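PDB 3BT5: uncharacterized protein DUF305 from Deinococcus radiodurans R1, which is of unknown function but belongs to the DUF305 family, which is grouped with the ferritin-like helical proteins. Local coordinates for residues Thr122-Leu126 with Ala138-Val142; His115-Val119 with Gln145-Ile149; Gln22-Gln26 with Met84-Ser88; Pro7-Glu13 with Ala130-Val134. The contacts are given in a common frame with arbitrary orientation. Numbering follows the deposited sequence.

Contact 1 of 4, residues Thr122-Leu126 with Ala138-Val142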
loop_
_atom_site.group_PDB
_atom_site.type_symbol
_atom_site.label_atom_id
_atom_site.label_comp_id
_atom_site.label_asym_id
_atom_site.label_seq_id
_atom_site.Cartn_x
_atom_site.Cartn_y
_atom_site.Cartn_z
ATOM N N THR A 122 3.562 10.564 -1.438
ATOM C CA THR A 122 4.742 10.662 -0.601
ATOM C C THR A 122 5.780 11.655 -1.092
ATOM O O THR A 122 6.455 12.309 -0.283
ATOM C CB THR A 122 5.329 9.280 -0.391
ATOM O OG1 THR A 122 4.310 8.447 0.185
ATOM C CG2 THR A 122 6.503 9.340 0.529
ATOM N N LEU A 123 5.886 11.813 -2.403
ATOM C CA LEU A 123 6.903 12.720 -2.953
ATOM C C LEU A 123 6.876 14.125 -2.355
ATOM O O LEU A 123 7.938 14.665 -2.040
ATOM C CB LEU A 123 6.829 12.752 -4.484
ATOM C CG LEU A 123 7.314 11.452 -5.125
ATOM C CD1 LEU A 123 7.043 11.468 -6.630
ATOM C CD2 LEU A 123 8.791 11.150 -4.822
ATOM N N PRO A 124 5.678 14.724 -2.202
ATOM C CA PRO A 124 5.636 16.066 -1.589
ATOM C C PRO A 124 6.172 16.139 -0.154
ATOM O O PRO A 124 6.582 17.223 0.294
ATOM C CB PRO A 124 4.139 16.415 -1.634
ATOM C CG PRO A 124 3.607 15.597 -2.800
ATOM C CD PRO A 124 4.332 14.287 -2.621
ATOM N N MET A 125 6.178 15.012 0.560
ATOM C CA MET A 125 6.694 14.989 1.929
ATOM C C MET A 125 8.215 14.930 1.979
ATOM O O MET A 125 8.808 15.069 3.052
ATOM C CB MET A 125 6.074 13.843 2.744
ATOM C CG MET A 125 4.553 13.860 2.711
ATOM S SD MET A 125 3.856 15.305 3.537
ATOM C CE MET A 125 4.880 15.257 4.986
ATOM N N LEU A 126 8.857 14.725 0.824
ATOM C CA LEU A 126 10.323 14.728 0.786
ATOM C C LEU A 126 10.919 16.111 1.104
ATOM O O LEU A 126 12.037 16.202 1.607
ATOM C CB LEU A 126 10.862 14.161 -0.534
ATOM C CG LEU A 126 10.548 12.674 -0.778
ATOM C CD1 LEU A 126 11.279 12.143 -2.002
ATOM C CD2 LEU A 126 10.881 11.825 0.435
ATOM N N ALA A 138 9.219 8.670 4.601
ATOM C CA ALA A 138 8.819 8.968 3.227
ATOM C C ALA A 138 9.806 8.380 2.219
ATOM O O ALA A 138 9.413 7.771 1.206
ATOM C CB ALA A 138 8.690 10.468 3.028
ATOM N N ARG A 139 11.094 8.588 2.460
ATOM C CA ARG A 139 12.091 8.015 1.566
ATOM C C ARG A 139 11.971 6.489 1.504
ATOM O O ARG A 139 12.015 5.892 0.410
ATOM C CB ARG A 139 13.489 8.474 1.993
ATOM C CG ARG A 139 13.633 9.991 1.897
ATOM C CD ARG A 139 15.059 10.498 2.065
ATOM N NE ARG A 139 15.111 11.947 1.862
ATOM C CZ ARG A 139 15.150 12.540 0.669
ATOM N NH1 ARG A 139 15.155 11.812 -0.440
ATOM N NH2 ARG A 139 15.187 13.865 0.581
ATOM N N GLN A 140 11.805 5.845 2.657
ATOM C CA GLN A 140 11.652 4.373 2.687
ATOM C C GLN A 140 10.436 3.896 1.901
ATOM O O GLN A 140 10.496 2.900 1.171
ATOM C CB GLN A 140 11.599 3.836 4.120
ATOM C CG GLN A 140 12.913 3.992 4.886
ATOM C CD GLN A 140 12.740 3.828 6.393
ATOM O OE1 GLN A 140 11.678 3.421 6.871
ATOM N NE2 GLN A 140 13.786 4.157 7.147
ATOM N N ILE A 141 9.320 4.588 2.070
ATOM C CA ILE A 141 8.108 4.248 1.335
ATOM C C ILE A 141 8.350 4.323 -0.169
ATOM O O ILE A 141 8.018 3.378 -0.903
ATOM C CB ILE A 141 6.928 5.158 1.741
ATOM C CG1 ILE A 141 6.476 4.838 3.169
ATOM C CG2 ILE A 141 5.774 5.043 0.726
ATOM C CD1 ILE A 141 5.510 5.863 3.758
ATOM N N VAL A 142 8.939 5.428 -0.639
ATOM C CA VAL A 142 9.117 5.622 -2.074
ATOM C C VAL A 142 10.026 4.521 -2.633
ATOM O O VAL A 142 9.726 3.903 -3.648
ATOM C CB VAL A 142 9.653 7.051 -2.427
ATOM C CG1 VAL A 142 10.077 7.153 -3.910
ATOM C CG2 VAL A 142 8.615 8.112 -2.108
#
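Leu126, Thr122 and Val142 bury the most surface where the turn after helix 100-122 folds against helix 132-158. Thr122, in the C-terminal part of helix 100-122, has its CA-to-CB bond directed toward the other segment, and its CA lies 5.8 Å from that of Ala138. The methyl CG2 of Thr122 fills the space between two successive turns of helix 132-158: it is 3.5 Å from Ala138 CB, 3.4 Å from Ala138 O and 3.6 Å from Val142 CG2. The hydroxyl is hydrogen-bonded to the carbonyl of Ala118 one turn back, and Thr122 OG1 also lies 3.7 Å from Ile141 CG2.

The CA-to-CB bond of Leu126 runs sideways, but its CD2 lies against helix 132-158, 3.7 Å from Ala138 CB and 3.6 Å from Arg139 CG; the same methyl sits over one face of the Arg139 guanidinium, whose charge is met by Glu135. Val142 also meets Leu123, whose CD2 is 4.1 Å from Val142 CG2. Within 122-126 the backbone stays tightly wound, Met125 N bonding to Thr122 O at 2.8 Å and Leu126 N to Leu123 O at 3.0 Å. Phe16 and Met20 of helix 11-37 complete the apolar surroundings of Thr122. This is the packing of a helical hairpin near its connection, here joining the last two long helices of a four-helix bundle, consistent with the family's grouping among ferritin-like proteins.

Contact 2 of 4, residues His115-Val119 with Gln145-Ile149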
loop_
_atom_site.group_PDB
_atom_site.type_symbol
_atom_site.label_atom_id
_atom_site.label_comp_id
_atom_site.label_asym_id
_atom_site.label_seq_id
_atom_site.Cartn_x
_atom_site.Cartn_y
_atom_site.Cartn_z
ATOM N N HIS A 115 0.454 1.182 -5.435
ATOM C CA HIS A 115 1.787 1.661 -5.112
ATOM C C HIS A 115 2.109 2.982 -5.827
ATOM O O HIS A 115 2.790 3.835 -5.269
ATOM C CB HIS A 115 2.814 0.600 -5.535
ATOM C CG HIS A 115 2.994 -0.516 -4.544
ATOM N ND1 HIS A 115 1.998 -0.917 -3.665
ATOM C CD2 HIS A 115 4.072 -1.295 -4.277
ATOM C CE1 HIS A 115 2.470 -1.886 -2.890
ATOM N NE2 HIS A 115 3.725 -2.148 -3.255
ATOM N N GLN A 116 1.634 3.152 -7.053
ATOM C CA GLN A 116 1.806 4.431 -7.743
ATOM C C GLN A 116 1.135 5.544 -6.955
ATOM O O GLN A 116 1.671 6.641 -6.871
ATOM C CB GLN A 116 1.279 4.361 -9.186
ATOM C CG GLN A 116 2.117 3.421 -10.045
ATOM C CD GLN A 116 1.487 3.107 -11.381
ATOM O OE1 GLN A 116 0.268 3.086 -11.506
ATOM N NE2 GLN A 116 2.321 2.804 -12.380
ATOM N N GLY A 117 -0.039 5.284 -6.393
ATOM C CA GLY A 117 -0.699 6.319 -5.588
ATOM C C GLY A 117 0.094 6.625 -4.329
ATOM O O GLY A 117 0.233 7.797 -3.949
ATOM N N ALA A 118 0.648 5.593 -3.688
ATOM C CA ALA A 118 1.484 5.806 -2.491
ATOM C C ALA A 118 2.681 6.696 -2.850
ATOM O O ALA A 118 3.004 7.641 -2.118
ATOM C CB ALA A 118 1.950 4.473 -1.871
ATOM N N VAL A 119 3.342 6.408 -3.966
ATOM C CA VAL A 119 4.496 7.235 -4.335
ATOM C C VAL A 119 4.056 8.689 -4.542
ATOM O O VAL A 119 4.715 9.640 -4.090
ATOM C CB VAL A 119 5.187 6.668 -5.593
ATOM C CG1 VAL A 119 6.260 7.644 -6.123
ATOM C CG2 VAL A 119 5.833 5.338 -5.245
ATOM N N GLN A 145 8.196 1.078 -2.560
ATOM C CA GLN A 145 7.069 1.003 -3.508
ATOM C C GLN A 145 7.631 0.851 -4.909
ATOM O O GLN A 145 7.089 0.083 -5.703
ATOM C CB GLN A 145 6.229 2.298 -3.547
ATOM C CG GLN A 145 5.530 2.771 -2.338
ATOM C CD GLN A 145 4.835 1.676 -1.701
ATOM O OE1 GLN A 145 5.339 1.103 -0.736
ATOM N NE2 GLN A 145 3.653 1.326 -2.229
ATOM N N ARG A 146 8.663 1.630 -5.227
ATOM C CA ARG A 146 9.202 1.602 -6.572
ATOM C C ARG A 146 9.856 0.252 -6.877
ATOM O O ARG A 146 9.733 -0.242 -7.994
ATOM C CB ARG A 146 10.164 2.780 -6.805
ATOM C CG ARG A 146 9.447 4.124 -6.995
ATOM C CD ARG A 146 10.418 5.306 -7.204
ATOM N NE ARG A 146 9.709 6.510 -7.651
ATOM C CZ ARG A 146 10.216 7.745 -7.613
ATOM N NH1 ARG A 146 11.415 7.946 -7.099
ATOM N NH2 ARG A 146 9.503 8.773 -8.039
ATOM N N GLY A 147 10.539 -0.340 -5.895
ATOM C CA GLY A 147 11.092 -1.679 -6.097
ATOM C C GLY A 147 9.982 -2.682 -6.383
ATOM O O GLY A 147 10.076 -3.493 -7.303
ATOM N N GLU A 148 8.918 -2.637 -5.584
ATOM C CA GLU A 148 7.832 -3.602 -5.754
ATOM C C GLU A 148 7.080 -3.402 -7.077
ATOM O O GLU A 148 6.675 -4.378 -7.710
ATOM C CB GLU A 148 6.893 -3.557 -4.550
ATOM C CG GLU A 148 7.603 -4.105 -3.306
ATOM C CD GLU A 148 6.778 -4.062 -2.028
ATOM O OE1 GLU A 148 5.666 -3.469 -1.990
ATOM O OE2 GLU A 148 7.265 -4.657 -1.032
ATOM N N ILE A 149 6.871 -2.147 -7.480
ATOM C CA ILE A 149 6.268 -1.890 -8.783
ATOM C C ILE A 149 7.093 -2.552 -9.890
ATOM O O ILE A 149 6.550 -3.210 -10.773
ATOM C CB ILE A 149 6.154 -0.371 -9.067
ATOM C CG1 ILE A 149 5.072 0.246 -8.164
ATOM C CG2 ILE A 149 5.838 -0.110 -10.534
ATOM C CD1 ILE A 149 5.138 1.765 -8.174
#
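A His-carboxylate hydrogen bond marks this partly buried antiparallel helix-helix interface. His115 NE2 donates to Glu148 OE1 at 2.7 Å, nearly in the plane of the imidazole, while the other carboxylate oxygen, Glu148 OE2, is held by Ser53 of helix 41-68. Over one face of the ring lies the amide of Gln145, with Gln145 NE2 3.0 Å from His115 CG. The axes of the helical segments 115-119 and 145-149 approach to 9.6 Å, with 155° between their N-to-C directions, and apolar contacts fill the remaining space: His115 CB meets Ile149 CG1 at 3.5 Å, Val119 CG2 meets Gln145 CB at 3.5 Å, and Gln116 CG approaches Ile149 CD1 at 3.9 Å. The aliphatic side chains of Val119 and Ile149 flank the polar cluster. Gln54 and Ile50 of helix 41-68 pack against the side chains of that cluster, and Met20 and His23 of helix 11-37 touch Ala118, so all four long helices converge here.

Contact 3 of 4, residues Gln22-Gln26 with Met84-Ser88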
loop_
_atom_site.group_PDB
_atom_site.type_symbol
_atom_site.label_atom_id
_atom_site.label_comp_id
_atom_site.label_asym_id
_atom_site.label_seq_id
_atom_site.Cartn_x
_atom_site.Cartn_y
_atom_site.Cartn_z
ATOM N N GLN A 22 -3.654 3.755 6.461
ATOM C CA GLN A 22 -4.819 3.103 5.868
ATOM C C GLN A 22 -4.512 2.601 4.452
ATOM O O GLN A 22 -4.995 1.539 4.009
ATOM C CB GLN A 22 -5.974 4.107 5.798
ATOM C CG GLN A 22 -6.594 4.429 7.133
ATOM C CD GLN A 22 -7.819 5.309 6.958
ATOM O OE1 GLN A 22 -8.690 5.037 6.121
ATOM N NE2 GLN A 22 -7.873 6.384 7.703
ATOM N N HIS A 23 -3.731 3.368 3.716
ATOM C CA HIS A 23 -3.355 2.978 2.347
ATOM C C HIS A 23 -2.560 1.661 2.388
ATOM O O HIS A 23 -2.865 0.696 1.660
ATOM C CB HIS A 23 -2.511 4.105 1.770
ATOM C CG HIS A 23 -2.445 4.128 0.272
ATOM N ND1 HIS A 23 -1.578 3.354 -0.478
ATOM C CD2 HIS A 23 -3.150 4.870 -0.616
ATOM C CE1 HIS A 23 -1.765 3.603 -1.759
ATOM N NE2 HIS A 23 -2.711 4.525 -1.869
ATOM N N HIS A 24 -1.556 1.581 3.268
ATOM C CA HIS A 24 -0.793 0.354 3.403
ATOM C C HIS A 24 -1.681 -0.803 3.832
ATOM O O HIS A 24 -1.473 -1.954 3.381
ATOM C CB HIS A 24 0.298 0.542 4.451
ATOM C CG HIS A 24 1.598 1.064 3.914
ATOM N ND1 HIS A 24 1.692 2.078 2.979
ATOM C CD2 HIS A 24 2.871 0.708 4.220
ATOM C CE1 HIS A 24 2.972 2.307 2.721
ATOM N NE2 HIS A 24 3.705 1.497 3.468
ATOM N N ALA A 25 -2.624 -0.555 4.735
ATOM C CA ALA A 25 -3.457 -1.648 5.213
ATOM C C ALA A 25 -4.160 -2.353 4.064
ATOM O O ALA A 25 -4.383 -3.579 4.110
ATOM C CB ALA A 25 -4.473 -1.165 6.221
ATOM N N GLN A 26 -4.529 -1.599 3.024
ATOM C CA GLN A 26 -5.250 -2.235 1.927
ATOM C C GLN A 26 -4.375 -3.253 1.175
ATOM O O GLN A 26 -4.892 -4.218 0.595
ATOM C CB GLN A 26 -5.821 -1.238 0.933
ATOM C CG GLN A 26 -6.709 -1.956 -0.085
ATOM C CD GLN A 26 -7.247 -1.035 -1.133
ATOM O OE1 GLN A 26 -6.496 -0.498 -1.943
ATOM N NE2 GLN A 26 -8.545 -0.908 -1.167
ATOM N N MET A 84 -6.334 8.077 -4.504
ATOM C CA MET A 84 -5.120 7.589 -3.905
ATOM C C MET A 84 -4.615 6.302 -4.548
ATOM O O MET A 84 -3.561 5.817 -4.148
ATOM C CB MET A 84 -5.300 7.374 -2.403
ATOM C CG MET A 84 -5.604 8.642 -1.601
ATOM S SD MET A 84 -5.965 8.123 0.079
ATOM C CE MET A 84 -6.276 9.669 0.908
ATOM N N GLY A 85 -5.312 5.781 -5.555
ATOM C CA GLY A 85 -4.899 4.526 -6.189
ATOM C C GLY A 85 -5.351 3.286 -5.449
ATOM O O GLY A 85 -4.987 2.173 -5.872
ATOM N N MET A 86 -6.115 3.459 -4.356
ATOM C CA MET A 86 -6.663 2.295 -3.653
ATOM C C MET A 86 -7.703 1.567 -4.505
ATOM O O MET A 86 -8.355 2.174 -5.349
ATOM C CB MET A 86 -7.246 2.695 -2.315
ATOM C CG MET A 86 -6.167 3.274 -1.408
ATOM S SD MET A 86 -6.749 3.926 0.155
ATOM C CE MET A 86 -7.164 2.407 0.959
ATOM N N ALA A 87 -7.822 0.254 -4.314
ATOM C CA ALA A 87 -8.812 -0.535 -5.024
ATOM C C ALA A 87 -10.200 -0.270 -4.460
ATOM O O ALA A 87 -10.357 -0.063 -3.246
ATOM C CB ALA A 87 -8.463 -2.021 -4.879
ATOM N N SER A 88 -11.223 -0.309 -5.329
ATOM C CA SER A 88 -12.565 -0.139 -4.826
ATOM C C SER A 88 -13.011 -1.419 -4.103
ATOM O O SER A 88 -12.423 -2.505 -4.229
ATOM C CB SER A 88 -13.512 0.172 -5.975
ATOM O OG SER A 88 -13.656 -0.997 -6.769
#
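Three hydrogen bonds tie helix 11-37 to the loop between helices 78-83 and 89-97. Two come from the carboxamide of Gln26, which grips the backbone of a single residue: Ala87 N donates to Gln26 OE1 at 2.8 Å, and Gln26 NE2 donates to Ala87 O at 2.9 Å. The extended t,t side chain thus satisfies both the amide and the carbonyl of Ala87, where no regular secondary structure would do so. One turn earlier, His23 NE2 donates to Met84 O at 2.8 Å, close to linear and in the plane of the ring.

Between these polar grips lies Met86. Its CG is 3.5 Å from His23 CD2, Met86 SD stands 4.5 Å from the centroid of the His23 ring in an oblique sulfur-aromatic contact, and Met86 CE reaches to 3.8 Å from Gln22 O. Met84 adds its CB, 3.8 Å from His23 CD2. Within the loop, Gly85 has the positive phi of a Schellman motif at the end of helix 78-83, and Ser88 is the N-cap of helix 89-97.

His23 also meets the ring of His114 and packs on Ala118 and Met121 of helix 100-122, while Gln26 and Ala87 both touch Val92 of helix 89-97. The contact thus seats the two short helices 78-83 and 89-97, through their connecting loop, on the long helices 11-37 and 100-122.

Contact 4 of 4, residues Pro7-Glu13 with Ala130-Val134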
loop_
_atom_site.group_PDB
_atom_site.type_symbol
_atom_site.label_atom_id
_atom_site.label_comp_id
_atom_site.label_asym_id
_atom_site.label_seq_id
_atom_site.Cartn_x
_atom_site.Cartn_y
_atom_site.Cartn_z
ATOM N N PRO A 7 9.500 20.045 18.435
ATOM C CA PRO A 7 8.309 20.670 17.853
ATOM C C PRO A 7 7.307 19.616 17.366
ATOM O O PRO A 7 7.709 18.593 16.814
ATOM C CB PRO A 7 8.873 21.471 16.678
ATOM C CG PRO A 7 10.121 20.737 16.282
ATOM C CD PRO A 7 10.664 20.086 17.529
ATOM N N PRO A 8 6.004 19.866 17.563
ATOM C CA PRO A 8 5.016 18.826 17.274
ATOM C C PRO A 8 4.855 18.609 15.769
ATOM O O PRO A 8 5.184 19.503 14.972
ATOM C CB PRO A 8 3.718 19.378 17.888
ATOM C CG PRO A 8 4.115 20.623 18.659
ATOM C CD PRO A 8 5.376 21.113 18.028
ATOM N N ALA A 9 4.376 17.429 15.384
ATOM C CA ALA A 9 4.133 17.126 13.976
ATOM C C ALA A 9 3.087 18.097 13.423
ATOM O O ALA A 9 2.121 18.431 14.114
ATOM C CB ALA A 9 3.644 15.705 13.830
ATOM N N THR A 10 3.274 18.541 12.184
ATOM C CA THR A 10 2.340 19.491 11.573
ATOM C C THR A 10 1.049 18.771 11.180
ATOM O O THR A 10 1.028 17.552 11.030
ATOM C CB THR A 10 2.936 20.133 10.301
ATOM O OG1 THR A 10 3.075 19.118 9.302
ATOM C CG2 THR A 10 4.317 20.769 10.567
ATOM N N PRO A 11 -0.043 19.518 11.010
ATOM C CA PRO A 11 -1.273 18.873 10.538
ATOM C C PRO A 11 -1.081 18.103 9.215
ATOM O O PRO A 11 -1.640 17.011 9.045
ATOM C CB PRO A 11 -2.234 20.059 10.363
ATOM C CG PRO A 11 -1.746 21.067 11.397
ATOM C CD PRO A 11 -0.247 20.943 11.355
ATOM N N GLN A 12 -0.271 18.635 8.304
ATOM C CA GLN A 12 0.028 17.915 7.054
ATOM C C GLN A 12 0.769 16.603 7.329
ATOM O O GLN A 12 0.485 15.576 6.694
ATOM C CB GLN A 12 0.843 18.792 6.105
ATOM C CG GLN A 12 1.330 18.083 4.853
ATOM C CD GLN A 12 2.263 18.956 4.004
ATOM O OE1 GLN A 12 3.009 19.799 4.524
ATOM N NE2 GLN A 12 2.248 18.725 2.697
ATOM N N GLU A 13 1.736 16.622 8.257
ATOM C CA GLU A 13 2.457 15.393 8.588
ATOM C C GLU A 13 1.549 14.370 9.247
ATOM O O GLU A 13 1.614 13.164 8.946
ATOM C CB GLU A 13 3.645 15.699 9.511
ATOM C CG GLU A 13 4.751 16.445 8.793
ATOM C CD GLU A 13 5.836 16.963 9.724
ATOM O OE1 GLU A 13 5.549 17.352 10.879
ATOM O OE2 GLU A 13 6.991 16.985 9.270
ATOM N N ALA A 130 10.490 18.577 5.917
ATOM C CA ALA A 130 9.642 17.851 6.851
ATOM C C ALA A 130 10.449 17.401 8.061
ATOM O O ALA A 130 11.678 17.318 8.010
ATOM C CB ALA A 130 8.988 16.642 6.153
ATOM N N ARG A 131 9.744 17.140 9.154
ATOM C CA ARG A 131 10.313 16.541 10.368
ATOM C C ARG A 131 11.178 15.327 9.998
ATOM O O ARG A 131 10.751 14.493 9.236
ATOM C CB ARG A 131 9.136 16.104 11.225
ATOM C CG ARG A 131 9.437 15.253 12.399
ATOM C CD ARG A 131 8.126 14.930 13.115
ATOM N NE ARG A 131 8.344 14.664 14.534
ATOM C CZ ARG A 131 8.263 15.595 15.474
ATOM N NH1 ARG A 131 7.962 16.847 15.147
ATOM N NH2 ARG A 131 8.475 15.280 16.740
ATOM N N PRO A 132 12.418 15.249 10.514
ATOM C CA PRO A 132 13.338 14.188 10.080
ATOM C C PRO A 132 12.771 12.763 10.008
ATOM O O PRO A 132 13.005 12.066 9.015
ATOM C CB PRO A 132 14.501 14.293 11.080
ATOM C CG PRO A 132 14.526 15.770 11.428
ATOM C CD PRO A 132 13.056 16.185 11.464
ATOM N N GLU A 133 12.045 12.317 11.031
ATOM C CA GLU A 133 11.529 10.946 11.017
ATOM C C GLU A 133 10.488 10.744 9.930
ATOM O O GLU A 133 10.334 9.629 9.403
ATOM C CB GLU A 133 10.936 10.564 12.368
ATOM C CG GLU A 133 9.769 11.445 12.825
ATOM C CD GLU A 133 9.235 11.021 14.184
ATOM O OE1 GLU A 133 9.547 9.888 14.599
ATOM O OE2 GLU A 133 8.515 11.797 14.840
ATOM N N VAL A 134 9.789 11.823 9.585
ATOM C CA VAL A 134 8.796 11.748 8.518
ATOM C C VAL A 134 9.518 11.703 7.185
ATOM O O VAL A 134 9.166 10.917 6.315
ATOM C CB VAL A 134 7.761 12.910 8.586
ATOM C CG1 VAL A 134 6.816 12.886 7.382
ATOM C CG2 VAL A 134 6.955 12.811 9.894
HETATM O O HOH W 1 7.230 18.836 12.472
#
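Glu13 and Arg131 supply most of the polar links that join the N-terminal segment to the start of helix 132-158. Glu13 OE2 accepts from Arg131 N at 2.8 Å, so the backbone amide at the N-cap position of helix 132-158 is satisfied by a side chain from the other segment. Glu13 OE1 accepts from Thr10 N at 2.9 Å and also from a water, and Glu13 N donates in return to Thr10 OG1 at 3.0 Å, a capping box that opens helix 11-37. One carboxylate therefore serves the beginnings of two helices.

The Arg131 side chain runs back along the N-terminal segment. Arg131 NH1 donates to Pro7 O at 2.4 Å, almost linear and unusually short, while Arg131 NE forms a salt bridge with Glu133 OE2 at 2.9 Å. The water bridges the two segments: it donates to Glu13 OE1 at 2.8 Å and to Pro8 O at 3.3 Å, and accepts weakly from Arg131 NH1 at 3.4 Å. Glu133 is itself held further, by a salt bridge to Arg67 and a hydrogen bond to Trp68.

Beyond these bonds, Glu13 OE2 lies 4.2 Å from Val134 CB. Trp68 of helix 41-68 touches Ala9, Arg131 and Val134, and Met125, in the loop between helices 100-122 and 132-158, packs on Glu13 and Val134, so the N-terminal ends of helices 11-37 and 132-158 meet beside the C-terminal end of helix 41-68.

Overall arrangement
Contacts 1, 2 and 4 use helix 132-158, whereas contacts 3 and 4 share helix 11-37. Contact 4 lies near one end of the bundle, its centre about 21 Å from the centre of the chain and about 22 Å from those of contacts 2 and 3. Contact 1 stands between, centred about 13 Å from contact 4 and 11 Å from contact 2; Met125 touches contact 4 and Leu123 touches Arg146. Contacts 2 and 3 meet where His23 packs on Ala118. Along the chain, contact 1 nests inside contact 2, contact 3 closes before either opens, and contact 4 spans contact 3 and crosses contacts 1 and 2, bringing the starts of the first and last long helices together.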